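Local coordinates for UDP-N-acetylglucosamine 2-epimerase (Listeria monocytogenes, PDB 3OT5), which probably catalyses the reversible epimerisation of UDP-N-acetylglucosamine to UDP-N-acetylmannosamine at C2 of the sugar, at residues Ala40-Pro45 with Thr197-Ile202; Glu97-Val102 with Ser127-Leu132; Glu113-Val118 with Gln137-Gly142; Gly147-Asn152 with Met161-Thr166; Asp171-Pro176 with Ala192-Thr197. One frame throughout, in Å; residues are numbered along the deposited sequence.

Contact 1 of 5, residues Ala40-Pro45 with Thr197-Ile202; sequences AIKMAP and TGNTAI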
# COMPACT_ATOMS: atom_id res chain seq x y z
N ALA A 40 6.96 6.04 2.11
CA ALA A 40 7.86 5.76 3.22
C ALA A 40 7.61 4.36 3.79
O ALA A 40 8.54 3.61 4.05
CB ALA A 40 7.68 6.81 4.30
N ILE A 41 6.35 4.03 3.96
CA ILE A 41 5.94 2.74 4.48
C ILE A 41 6.28 1.61 3.52
O ILE A 41 6.66 0.53 3.96
CB ILE A 41 4.42 2.75 4.81
CG1 ILE A 41 4.19 3.64 6.02
CG2 ILE A 41 3.92 1.34 5.09
CD1 ILE A 41 2.73 3.81 6.41
N LYS A 42 6.13 1.85 2.22
CA LYS A 42 6.42 0.85 1.19
C LYS A 42 7.91 0.74 0.85
O LYS A 42 8.33 -0.29 0.37
CB LYS A 42 5.64 1.13 -0.11
CG LYS A 42 4.13 0.93 -0.01
CD LYS A 42 3.43 1.15 -1.36
CE LYS A 42 1.96 0.77 -1.30
NZ LYS A 42 1.20 1.04 -2.58
N MET A 43 8.69 1.80 1.09
CA MET A 43 10.13 1.78 0.80
C MET A 43 10.96 1.40 2.02
O MET A 43 12.04 0.82 1.87
CB MET A 43 10.62 3.13 0.24
CG MET A 43 10.07 3.46 -1.15
SD MET A 43 10.69 2.40 -2.47
CE MET A 43 12.30 3.11 -2.77
N ALA A 44 10.47 1.72 3.22
CA ALA A 44 11.18 1.38 4.47
C ALA A 44 11.66 -0.08 4.53
O ALA A 44 12.83 -0.32 4.80
CB ALA A 44 10.32 1.70 5.68
N PRO A 45 10.76 -1.05 4.25
CA PRO A 45 11.15 -2.46 4.30
C PRO A 45 12.33 -2.77 3.40
O PRO A 45 13.19 -3.59 3.73
CB PRO A 45 9.90 -3.20 3.80
CG PRO A 45 8.82 -2.29 3.99
CD PRO A 45 9.39 -0.91 3.78
N THR A 197 7.86 -9.26 -7.78
CA THR A 197 8.37 -9.40 -6.43
C THR A 197 7.31 -9.39 -5.34
O THR A 197 7.57 -9.79 -4.21
CB THR A 197 9.25 -8.19 -6.15
OG1 THR A 197 8.45 -7.01 -6.25
CG2 THR A 197 10.39 -8.11 -7.17
N GLY A 198 6.10 -8.97 -5.70
CA GLY A 198 5.03 -8.81 -4.71
C GLY A 198 5.10 -7.34 -4.29
O GLY A 198 5.95 -6.58 -4.78
N ASN A 199 4.23 -6.96 -3.37
CA ASN A 199 4.13 -5.60 -2.86
C ASN A 199 4.88 -5.39 -1.55
O ASN A 199 4.61 -6.09 -0.57
CB ASN A 199 2.64 -5.28 -2.65
CG ASN A 199 2.40 -3.90 -2.07
OD1 ASN A 199 3.35 -3.19 -1.71
ND2 ASN A 199 1.13 -3.52 -1.96
N THR A 200 5.81 -4.43 -1.50
CA THR A 200 6.55 -4.17 -0.24
C THR A 200 5.67 -3.72 0.95
O THR A 200 6.08 -3.83 2.11
CB THR A 200 7.71 -3.16 -0.43
OG1 THR A 200 7.21 -1.93 -0.98
CG2 THR A 200 8.79 -3.74 -1.37
N ALA A 201 4.46 -3.24 0.66
CA ALA A 201 3.52 -2.81 1.70
C ALA A 201 3.23 -3.95 2.66
O ALA A 201 3.02 -3.74 3.85
CB ALA A 201 2.22 -2.30 1.08
N ILE A 202 3.23 -5.17 2.14
CA ILE A 202 2.98 -6.34 2.95
C ILE A 202 4.22 -6.57 3.83
O ILE A 202 4.07 -6.87 5.01
CB ILE A 202 2.63 -7.54 2.07
CG1 ILE A 202 1.36 -7.22 1.26
CG2 ILE A 202 2.43 -8.78 2.92
CD1 ILE A 202 1.01 -8.23 0.18
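This is a buried contact between a helix and the N-terminal end of another in the N-terminal Rossmann-like domain, where Lys42 and Pro45 of helix 37-51 meet Thr200 and Ala201 at the beginning of helix 200-208. The one polar link across it is from Thr200 OG1 to Lys42 O, a hydrogen bond modelled at 2.4 Å; so short a length is doubtful, and is best read only as the hydroxyl lying against that carbonyl. Thr200 reaches it with OG1 between its own backbone N and carbonyl carbon (chi1 57°), which turns CG2 off to the flank. Lys42 lays its aliphatic chain alongside Ala201: the chain is extended beyond CG, so that its CG and CE both lie 3.9 Å from Ala201 CB, one methyl touching two points of the same rod. That passage carries the ammonium past the helix start to Glu145, with which Lys42 NZ forms a salt bridge. One turn on from Lys42, the ring of Pro45 closes the other end of the contact, with CG 3.7 Å from Thr200 O. Just ahead of these residues Asn199 occupies the N-cap position. In the conformer given, one of two, its OD1 accepts from Ala201 N at 2.6 Å, with the donor well above the carbonyl plane, while ND2 is hydrogen-bonded to Glu314. Helix 37-51 is thus held between two neighbours: Met43, on another side of it, packs against strands 28-34 and 117-121 of the sheet, while Ile41 and Pro45 continue the contact with helix 200-208 at Ala204.

Contact 2 of 5, residues Glu97-Val102 with Ser127-Leu132; sequences EITSRV and SFAAGL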
# COMPACT_ATOMS: atom_id res chain seq x y z
N GLU A 97 6.25 23.04 -11.30
CA GLU A 97 7.22 23.53 -10.34
C GLU A 97 7.72 22.46 -9.40
O GLU A 97 8.91 22.42 -9.08
CB GLU A 97 6.63 24.70 -9.57
CG GLU A 97 6.45 25.92 -10.43
CD GLU A 97 5.55 26.97 -9.79
OE1 GLU A 97 5.60 28.14 -10.24
OE2 GLU A 97 4.79 26.62 -8.85
N ILE A 98 6.82 21.59 -8.96
CA ILE A 98 7.16 20.49 -8.08
C ILE A 98 8.15 19.60 -8.80
O ILE A 98 9.17 19.19 -8.25
CB ILE A 98 5.90 19.68 -7.67
CG1 ILE A 98 4.96 20.53 -6.80
CG2 ILE A 98 6.27 18.42 -6.92
CD1 ILE A 98 3.60 19.84 -6.48
N THR A 99 7.83 19.31 -10.05
CA THR A 99 8.65 18.44 -10.90
C THR A 99 10.04 19.03 -11.09
O THR A 99 11.04 18.36 -10.90
CB THR A 99 7.96 18.22 -12.24
OG1 THR A 99 6.66 17.66 -12.01
CG2 THR A 99 8.77 17.30 -13.15
N SER A 100 10.10 20.30 -11.46
CA SER A 100 11.40 20.94 -11.65
C SER A 100 12.22 20.98 -10.33
O SER A 100 13.41 20.67 -10.34
CB SER A 100 11.22 22.33 -12.23
OG SER A 100 10.35 23.08 -11.44
N ARG A 101 11.58 21.34 -9.22
CA ARG A 101 12.30 21.40 -7.94
C ARG A 101 12.89 20.06 -7.52
O ARG A 101 14.04 19.99 -7.07
CB ARG A 101 11.42 21.96 -6.82
CG ARG A 101 11.22 23.45 -6.90
CD ARG A 101 10.48 23.98 -5.69
NE ARG A 101 10.44 25.44 -5.67
CZ ARG A 101 9.50 26.19 -6.24
NH1 ARG A 101 8.48 25.63 -6.88
NH2 ARG A 101 9.58 27.51 -6.15
N VAL A 102 12.10 19.00 -7.65
CA VAL A 102 12.53 17.66 -7.30
C VAL A 102 13.62 17.14 -8.25
O VAL A 102 14.59 16.48 -7.81
CB VAL A 102 11.34 16.66 -7.32
CG1 VAL A 102 11.82 15.28 -7.20
CG2 VAL A 102 10.33 16.98 -6.21
N SER A 127 8.73 10.54 -7.69
CA SER A 127 9.41 9.38 -8.25
C SER A 127 9.79 9.55 -9.71
O SER A 127 10.87 9.14 -10.14
CB SER A 127 8.54 8.14 -8.11
OG SER A 127 8.48 7.79 -6.76
N PHE A 128 8.88 10.12 -10.48
CA PHE A 128 9.15 10.35 -11.88
C PHE A 128 10.28 11.34 -12.03
O PHE A 128 11.22 11.10 -12.79
CB PHE A 128 7.91 10.87 -12.60
CG PHE A 128 8.22 11.65 -13.84
CD1 PHE A 128 8.79 11.04 -14.95
CD2 PHE A 128 7.93 13.01 -13.90
CE1 PHE A 128 9.06 11.77 -16.08
CE2 PHE A 128 8.19 13.73 -15.04
CZ PHE A 128 8.76 13.11 -16.13
N ALA A 129 10.20 12.43 -11.29
CA ALA A 129 11.21 13.49 -11.36
C ALA A 129 12.60 12.99 -10.96
O ALA A 129 13.60 13.32 -11.59
CB ALA A 129 10.79 14.66 -10.49
N ALA A 130 12.63 12.21 -9.90
CA ALA A 130 13.87 11.66 -9.40
C ALA A 130 14.39 10.65 -10.42
O ALA A 130 15.60 10.50 -10.61
CB ALA A 130 13.64 11.02 -8.04
N GLY A 131 13.46 9.96 -11.08
CA GLY A 131 13.82 8.99 -12.08
C GLY A 131 14.51 9.67 -13.24
O GLY A 131 15.55 9.22 -13.72
N LEU A 132 13.93 10.77 -13.67
CA LEU A 132 14.48 11.54 -14.75
C LEU A 132 15.86 12.09 -14.38
O LEU A 132 16.78 12.08 -15.21
CB LEU A 132 13.52 12.67 -15.09
CG LEU A 132 13.90 13.55 -16.28
CD1 LEU A 132 14.04 12.75 -17.57
CD2 LEU A 132 12.85 14.62 -16.41
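Two helices of the layer that covers one face of the N-terminal Rossmann-like sheet pack here, helix 95-113 through Thr99 and Val102 and helix 125-136 through Phe128 and Ala129. The two short segments run in broadly the same direction, with their axes 8.6 Å apart at closest approach and a signed crossing angle of -41°. Ala129 lies at the centre of the approach: its small CB sits against Val102 CG1 at 3.5 Å and 3.7 Å from the backbone Thr99 O, so a single methyl touches both a side chain and the backbone of the opposite helix, about one turn apart. Val102 sends CG1 to that spot because this branch stands opposite its backbone N (chi1 170°), and the same methyl lies 4.2 Å from Ala130 N. Thr99 plays a split role. Its hydroxyl turns back to Leu95 O within its own helix, a hydrogen bond that satisfies OG1, and the other branch, CG2, comes to 4.1 Å from Phe128 CE2. The two side chains approach at a slant. Phe128 is shared: beyond Thr99, its ring also packs on Leu165, and the base of the residue on Asn162 and Thr166, of helix 159-169, so it lies where three helices converge. The surfaces that meet are apolar apart from backbone atoms, and Val102 and Ala129 are buried. Packing of successive helices in broadly the same direction on one side of a parallel sheet is typical of the three-layer alpha-beta-alpha sandwich, in which each helix links one strand to the next.

Contact 3 of 5, residues Glu113-Val118 with Gln137-Gly142; sequences ENPDIV and QQKMLG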
# COMPACT_ATOMS: atom_id res chain seq x y z
N GLU A 113 26.47 12.25 -4.55
CA GLU A 113 26.52 10.93 -3.91
C GLU A 113 27.03 9.81 -4.82
O GLU A 113 27.64 8.84 -4.34
CB GLU A 113 25.13 10.55 -3.37
CG GLU A 113 24.64 11.47 -2.24
CD GLU A 113 25.45 11.35 -0.95
OE1 GLU A 113 25.79 10.21 -0.54
OE2 GLU A 113 25.73 12.40 -0.33
N ASN A 114 26.78 9.95 -6.12
CA ASN A 114 27.18 8.99 -7.16
C ASN A 114 26.79 7.55 -6.83
O ASN A 114 27.64 6.65 -6.80
CB ASN A 114 28.69 9.08 -7.46
CG ASN A 114 29.08 8.34 -8.75
OD1 ASN A 114 28.24 8.08 -9.62
ND2 ASN A 114 30.38 8.05 -8.91
N PRO A 115 25.50 7.32 -6.58
CA PRO A 115 25.05 5.98 -6.30
C PRO A 115 25.08 5.12 -7.54
O PRO A 115 25.02 5.62 -8.67
CB PRO A 115 23.60 6.17 -5.87
CG PRO A 115 23.17 7.39 -6.61
CD PRO A 115 24.38 8.28 -6.53
N ASP A 116 25.15 3.81 -7.32
CA ASP A 116 25.13 2.85 -8.41
C ASP A 116 23.71 2.68 -8.91
O ASP A 116 23.49 2.36 -10.07
CB ASP A 116 25.66 1.54 -7.90
CG ASP A 116 27.08 1.64 -7.48
OD1 ASP A 116 27.84 2.36 -8.16
OD2 ASP A 116 27.46 1.01 -6.48
N ILE A 117 22.74 2.88 -8.04
CA ILE A 117 21.37 2.70 -8.44
C ILE A 117 20.47 3.53 -7.57
O ILE A 117 20.70 3.68 -6.38
CB ILE A 117 20.96 1.22 -8.39
CG1 ILE A 117 19.52 1.03 -8.90
CG2 ILE A 117 21.10 0.66 -6.97
CD1 ILE A 117 19.11 -0.42 -8.99
N VAL A 118 19.45 4.07 -8.20
CA VAL A 118 18.48 4.88 -7.51
C VAL A 118 17.16 4.15 -7.60
O VAL A 118 16.80 3.65 -8.68
CB VAL A 118 18.34 6.25 -8.14
CG1 VAL A 118 17.31 7.09 -7.37
CG2 VAL A 118 19.68 6.95 -8.15
N GLN A 137 21.67 11.68 -14.95
CA GLN A 137 22.96 11.37 -14.31
C GLN A 137 23.52 10.03 -14.74
O GLN A 137 24.54 9.59 -14.22
CB GLN A 137 22.80 11.39 -12.79
CG GLN A 137 22.52 12.75 -12.28
CD GLN A 137 23.66 13.67 -12.54
OE1 GLN A 137 24.82 13.27 -12.47
NE2 GLN A 137 23.35 14.93 -12.83
N GLN A 138 22.87 9.41 -15.70
CA GLN A 138 23.26 8.11 -16.22
C GLN A 138 23.53 7.05 -15.14
O GLN A 138 24.53 6.33 -15.19
CB GLN A 138 24.44 8.25 -17.17
CG GLN A 138 24.08 9.09 -18.38
CD GLN A 138 25.18 9.13 -19.41
OE1 GLN A 138 26.37 9.02 -19.09
NE2 GLN A 138 24.79 9.29 -20.67
N LYS A 139 22.61 6.98 -14.17
CA LYS A 139 22.66 5.98 -13.10
C LYS A 139 21.57 4.97 -13.37
O LYS A 139 20.54 5.29 -13.99
CB LYS A 139 22.37 6.58 -11.72
CG LYS A 139 23.47 7.23 -10.93
CD LYS A 139 24.29 8.22 -11.67
CE LYS A 139 25.51 7.59 -12.27
NZ LYS A 139 26.47 7.22 -11.19
N MET A 140 21.76 3.76 -12.87
CA MET A 140 20.77 2.75 -13.05
C MET A 140 19.53 3.14 -12.23
O MET A 140 19.65 3.64 -11.10
CB MET A 140 21.31 1.39 -12.65
CG MET A 140 20.36 0.28 -12.96
SD MET A 140 21.10 -1.29 -12.61
CE MET A 140 19.78 -2.40 -13.09
N LEU A 141 18.36 2.94 -12.82
CA LEU A 141 17.10 3.28 -12.20
C LEU A 141 16.27 2.04 -11.94
O LEU A 141 15.99 1.26 -12.85
CB LEU A 141 16.30 4.23 -13.11
CG LEU A 141 14.95 4.72 -12.55
CD1 LEU A 141 15.14 5.40 -11.21
CD2 LEU A 141 14.28 5.67 -13.54
N GLY A 142 15.89 1.86 -10.69
CA GLY A 142 15.07 0.74 -10.29
C GLY A 142 13.71 1.29 -9.92
O GLY A 142 13.61 2.31 -9.22
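Ile117-Val118 and Met140-Gly142 pack tightly as neighbouring parallel strands, whereas the ends that lead into them meet more loosely through Asn114 and Lys139. In the tight part, Val118 uses both backbone groups: its N donates to Met140 O at 2.9 Å, and its O accepts from Gly142 N at 2.8 Å, the latter bond nearly straight at 175°. Ile117 CA adds a CA-H...O contact to Met140 O at 3.3 Å. Ile117 and Met140 point to one face, where CG1 of the isoleucine lies 4.2 Å from CB of the methionine and helix 380-392 covers Met140. Val118 and Leu141 point to the opposite face, against helix 125-136; Leu141 CD1 comes 3.5 Å from Val118 O. Toward solvent the grip passes to one bent side chain. Lys139 folds at chi2 (49°) and again further out, bringing CG to 3.2 Å from Pro115 O and swinging NZ onto Asn114 OD1, 2.5 Å away. That donor lies nearly along the C=O axis of the amide, and the two side chains cross at about a right angle. A second bond from NZ, to Pro115 O, is weak. Asn114, with positive phi, stands where helix 95-113 has just ended. Strand 117-121, helix 125-136 and strand 140-144 together make a beta-alpha-beta crossover, the repeating unit of the Rossmann fold.

Contact 4 of 5, residues Gly147-Asn152 with Met161-Thr166; sequences GLRTWN and MNRQLT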
# COMPACT_ATOMS: atom_id res chain seq x y z
N GLY A 147 4.83 -1.02 -13.21
CA GLY A 147 3.87 -1.55 -14.16
C GLY A 147 2.38 -1.48 -13.98
O GLY A 147 1.67 -2.06 -14.80
N LEU A 148 1.87 -0.81 -12.96
CA LEU A 148 0.41 -0.70 -12.83
C LEU A 148 -0.07 0.21 -13.96
O LEU A 148 0.63 1.17 -14.34
CB LEU A 148 -0.03 -0.16 -11.46
CG LEU A 148 0.37 -1.02 -10.25
CD1 LEU A 148 0.02 -0.30 -8.97
CD2 LEU A 148 -0.31 -2.42 -10.32
N ARG A 149 -1.22 -0.11 -14.54
CA ARG A 149 -1.74 0.67 -15.64
C ARG A 149 -3.26 0.67 -15.70
O ARG A 149 -3.91 -0.33 -15.45
CB ARG A 149 -1.29 0.08 -17.00
CG ARG A 149 0.17 0.02 -17.32
CD ARG A 149 0.78 1.36 -17.65
NE ARG A 149 2.18 1.22 -18.04
CZ ARG A 149 3.22 1.29 -17.20
NH1 ARG A 149 3.04 1.51 -15.90
NH2 ARG A 149 4.45 1.13 -17.66
N THR A 150 -3.80 1.83 -16.05
CA THR A 150 -5.21 1.99 -16.33
C THR A 150 -5.26 2.28 -17.83
O THR A 150 -6.32 2.27 -18.43
CB THR A 150 -5.83 3.17 -15.59
OG1 THR A 150 -5.18 4.38 -16.02
CG2 THR A 150 -5.69 2.99 -14.07
N TRP A 151 -4.11 2.58 -18.42
CA TRP A 151 -4.00 2.91 -19.85
C TRP A 151 -4.76 4.21 -20.20
O TRP A 151 -4.95 4.53 -21.38
CB TRP A 151 -4.48 1.76 -20.74
CG TRP A 151 -3.87 0.41 -20.39
CD1 TRP A 151 -4.50 -0.65 -19.78
CD2 TRP A 151 -2.52 0.01 -20.60
NE1 TRP A 151 -3.62 -1.69 -19.62
CE2 TRP A 151 -2.40 -1.32 -20.12
CE3 TRP A 151 -1.40 0.62 -21.16
CZ2 TRP A 151 -1.20 -2.03 -20.18
CZ3 TRP A 151 -0.21 -0.08 -21.22
CH2 TRP A 151 -0.12 -1.39 -20.73
N ASN A 152 -5.21 4.93 -19.18
CA ASN A 152 -5.89 6.19 -19.36
C ASN A 152 -4.96 7.31 -18.86
O ASN A 152 -4.83 7.53 -17.66
CB ASN A 152 -7.23 6.21 -18.63
CG ASN A 152 -7.99 7.49 -18.88
OD1 ASN A 152 -7.40 8.56 -19.04
ND2 ASN A 152 -9.30 7.39 -18.89
N MET A 161 0.48 8.57 -15.99
CA MET A 161 1.58 9.04 -16.83
C MET A 161 2.89 8.92 -16.07
O MET A 161 3.90 8.56 -16.65
CB MET A 161 1.38 10.47 -17.30
CG MET A 161 2.45 10.91 -18.32
SD MET A 161 2.39 9.88 -19.82
CE MET A 161 0.84 10.38 -20.53
N ASN A 162 2.87 9.22 -14.77
CA ASN A 162 4.08 9.08 -13.98
C ASN A 162 4.65 7.69 -14.10
O ASN A 162 5.81 7.52 -14.47
CB ASN A 162 3.85 9.44 -12.51
CG ASN A 162 3.76 10.93 -12.28
OD1 ASN A 162 4.21 11.69 -13.12
ND2 ASN A 162 3.17 11.36 -11.15
N ARG A 163 3.84 6.69 -13.84
CA ARG A 163 4.33 5.32 -13.89
C ARG A 163 4.70 4.86 -15.29
O ARG A 163 5.54 3.95 -15.45
CB ARG A 163 3.35 4.37 -13.20
CG ARG A 163 1.97 4.31 -13.79
CD ARG A 163 1.03 3.84 -12.71
NE ARG A 163 -0.36 3.87 -13.11
CZ ARG A 163 -1.37 3.75 -12.26
NH1 ARG A 163 -1.13 3.63 -10.96
NH2 ARG A 163 -2.62 3.78 -12.70
N GLN A 164 4.09 5.46 -16.31
CA GLN A 164 4.45 5.09 -17.67
C GLN A 164 5.80 5.72 -18.01
O GLN A 164 6.66 5.06 -18.58
CB GLN A 164 3.41 5.48 -18.69
CG GLN A 164 2.17 4.62 -18.70
CD GLN A 164 1.26 4.96 -19.88
OE1 GLN A 164 1.74 5.27 -20.96
NE2 GLN A 164 -0.06 4.87 -19.68
N LEU A 165 6.00 6.99 -17.63
CA LEU A 165 7.27 7.67 -17.92
C LEU A 165 8.39 7.00 -17.14
O LEU A 165 9.46 6.70 -17.70
CB LEU A 165 7.19 9.16 -17.58
CG LEU A 165 6.22 9.98 -18.46
CD1 LEU A 165 6.11 11.38 -17.95
CD2 LEU A 165 6.68 9.98 -19.91
N THR A 166 8.16 6.78 -15.86
CA THR A 166 9.14 6.09 -15.03
C THR A 166 9.46 4.75 -15.65
O THR A 166 10.61 4.33 -15.70
CB THR A 166 8.64 5.92 -13.59
OG1 THR A 166 8.53 7.21 -12.98
CG2 THR A 166 9.60 5.04 -12.79
O HOH W 1 5.71 1.36 -14.87
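Arg149 of the loop and Arg163 of helix 159-169 pass each other in opposite directions, their guanidinium planes only 16° from parallel without stacking on each other, and the rest of the contact is arranged round this pair. Arg163 stretches from CG to NE beneath the loop backbone, so that Leu148 CB sits over one face of its guanidinium and Thr150 CG2 meets its edge, 3.5 Å from NH2. Its start is unusual: CG lies between the backbone N and the carbonyl carbon (chi1 60°), which directs the chain straight at the loop. Arg149 instead bends at chi2, bringing its guanidinium against Gln164, whose CG rests on one face, 3.5 Å from NE. Behind it, Arg149 CB lies over the centre of the Trp151 ring. The head of Arg149 is held by several bonds. NH1 donates to Leu148 O at 2.9 Å, with the donor above the carbonyl plane, and to water 1, also at 2.9 Å. The water in turn accepts from Gly147 N and donates to Arg163 O at 2.7 Å, so it ties loop to helix where direct bonds are lacking. Outside the segments, Glu187 forms a salt bridge with Arg149 NE, while Arg163 is paired through NE with Glu160 and through NH1 with Asp123. Glu160 also receives hydrogen bonds from Thr150 N, Trp151 N and Gln164 NE2. Two arginines can therefore lie close together here, probably because acidic partners balance them and the loop backbone, water and side-chain faces fix how each is turned.

Contact 5 of 5, residues Asp171-Pro176 with Ala192-Thr197; sequences DIHFSP and ATIFVT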
# COMPACT_ATOMS: atom_id res chain seq x y z
N ASP A 171 15.53 0.86 -15.58
CA ASP A 171 16.41 -0.18 -16.07
C ASP A 171 15.98 -1.51 -15.48
O ASP A 171 16.22 -2.54 -16.05
CB ASP A 171 17.83 0.13 -15.64
CG ASP A 171 18.33 1.39 -16.26
OD1 ASP A 171 18.36 1.45 -17.50
OD2 ASP A 171 18.73 2.29 -15.50
N ILE A 172 15.33 -1.47 -14.32
CA ILE A 172 14.88 -2.67 -13.66
C ILE A 172 13.53 -2.38 -13.00
O ILE A 172 13.32 -1.33 -12.38
CB ILE A 172 15.99 -3.24 -12.72
CG1 ILE A 172 15.57 -4.55 -12.07
CG2 ILE A 172 16.40 -2.22 -11.68
CD1 ILE A 172 16.75 -5.27 -11.40
N HIS A 173 12.60 -3.31 -13.20
CA HIS A 173 11.24 -3.15 -12.73
C HIS A 173 10.89 -4.21 -11.74
O HIS A 173 11.12 -5.41 -11.97
CB HIS A 173 10.30 -3.26 -13.93
CG HIS A 173 10.68 -2.39 -15.08
ND1 HIS A 173 10.12 -1.16 -15.30
CD2 HIS A 173 11.59 -2.57 -16.06
CE1 HIS A 173 10.65 -0.62 -16.38
NE2 HIS A 173 11.56 -1.45 -16.86
N PHE A 174 10.34 -3.78 -10.62
CA PHE A 174 9.94 -4.67 -9.58
C PHE A 174 8.42 -4.56 -9.56
O PHE A 174 7.85 -3.65 -8.99
CB PHE A 174 10.60 -4.26 -8.27
CG PHE A 174 12.09 -4.03 -8.39
CD1 PHE A 174 12.96 -5.09 -8.57
CD2 PHE A 174 12.62 -2.74 -8.34
CE1 PHE A 174 14.31 -4.88 -8.68
CE2 PHE A 174 13.97 -2.52 -8.43
CZ PHE A 174 14.83 -3.60 -8.62
N SER A 175 7.76 -5.48 -10.27
CA SER A 175 6.31 -5.48 -10.37
C SER A 175 5.69 -6.14 -9.16
O SER A 175 6.25 -7.09 -8.62
CB SER A 175 5.86 -6.20 -11.64
OG SER A 175 6.35 -5.53 -12.79
N PRO A 176 4.54 -5.64 -8.73
CA PRO A 176 3.93 -6.27 -7.59
C PRO A 176 3.16 -7.51 -7.99
O PRO A 176 2.99 -8.40 -7.17
CB PRO A 176 2.98 -5.19 -7.08
CG PRO A 176 2.56 -4.48 -8.30
CD PRO A 176 3.78 -4.47 -9.19
N ALA A 192 13.98 -9.83 -19.19
CA ALA A 192 15.09 -10.01 -18.26
C ALA A 192 15.20 -8.87 -17.23
O ALA A 192 15.88 -9.01 -16.21
CB ALA A 192 16.41 -10.15 -19.02
N THR A 193 14.54 -7.74 -17.48
CA THR A 193 14.61 -6.62 -16.55
C THR A 193 13.40 -6.49 -15.60
O THR A 193 13.39 -5.61 -14.72
CB THR A 193 14.77 -5.30 -17.32
OG1 THR A 193 13.58 -5.04 -18.08
CG2 THR A 193 15.99 -5.36 -18.26
N ILE A 194 12.40 -7.35 -15.75
CA ILE A 194 11.20 -7.28 -14.90
C ILE A 194 11.14 -8.42 -13.90
O ILE A 194 11.34 -9.59 -14.24
CB ILE A 194 9.91 -7.35 -15.74
CG1 ILE A 194 9.91 -6.30 -16.85
CG2 ILE A 194 8.70 -7.15 -14.84
CD1 ILE A 194 8.82 -6.56 -17.87
N PHE A 195 10.83 -8.08 -12.65
CA PHE A 195 10.73 -9.08 -11.60
C PHE A 195 9.44 -8.92 -10.81
O PHE A 195 9.22 -7.88 -10.22
CB PHE A 195 11.92 -8.98 -10.64
CG PHE A 195 13.24 -9.23 -11.28
CD1 PHE A 195 13.80 -10.50 -11.28
CD2 PHE A 195 13.93 -8.20 -11.90
CE1 PHE A 195 15.02 -10.74 -11.87
CE2 PHE A 195 15.17 -8.43 -12.50
CZ PHE A 195 15.71 -9.69 -12.48
N VAL A 196 8.58 -9.95 -10.82
CA VAL A 196 7.36 -9.92 -10.04
C VAL A 196 7.87 -10.25 -8.65
O VAL A 196 8.26 -11.38 -8.37
CB VAL A 196 6.32 -10.98 -10.47
CG1 VAL A 196 5.05 -10.87 -9.58
CG2 VAL A 196 5.96 -10.82 -11.93
N THR A 197 7.86 -9.26 -7.78
CA THR A 197 8.37 -9.40 -6.43
C THR A 197 7.31 -9.39 -5.34
O THR A 197 7.57 -9.79 -4.21
CB THR A 197 9.25 -8.19 -6.15
OG1 THR A 197 8.45 -7.01 -6.25
CG2 THR A 197 10.39 -8.11 -7.17
O HOH W 2 13.81 -2.54 -18.70
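His173, Ser175, Phe195 and Thr197 link strands 172-175 and 194-196 by a ladder of backbone hydrogen bonds, closing a beta-alpha-beta unit at the edge of the N-terminal Rossmann-like sheet. His173 N donates to Thr193 O at 2.9 Å in a nearly straight bond (175°); Phe195 N returns to His173 O and Thr197 N to Ser175 O, both at 2.8 Å. Between them, Ser175 N reaches Phe195 O at the same length but more bent (135°), its donor tilted from the carbonyl plane. The two short strand segments run parallel, their axes 17° apart, and CA-H...O contacts fill the spaces between these bonds. Packing follows from the alternation of faces. Phe174 and Phe195 lie on one face, where Ile172 CD1 approaches Phe195 CE2 at 3.7 Å and helix 380-392 covers Phe174. His173, Ser175, Ile194 and Val196 occupy the other face, with helix 178-186 beyond the last three; Ser175 OG, itself bonded to Ala146 O, lies 3.5 Å from Ile194 CG2. At the start of the pair, His173 and Thr193 point the same way, and water 2, in the plane of the imidazole at its edge, spans NE2 of His173 and OG1 of Thr193, to which it donates at 2.6 Å.

Overall arrangement
From the N terminus, helix 37-51 opens contact 1, which does not close until residues 197-202, so contacts 2 to 5 all fall within its long loop. Contacts 2 and 3 cross, because helix 95-113, strand 117-121, helix 125-136 and strand 140-144 alternate along the chain; one joins the helix layer, the other the sheet. Contact 4 folds the loop after strand 140-144 back on helix 159-169, a helix that also touches contact 2. Contact 5 follows in series, adding edge strand 194-196 to strand 172-175, which itself lies beside strand 140-144 of contact 3. Thr197 ends contact 5 and begins the second half of contact 1, returning the chain to its first helix.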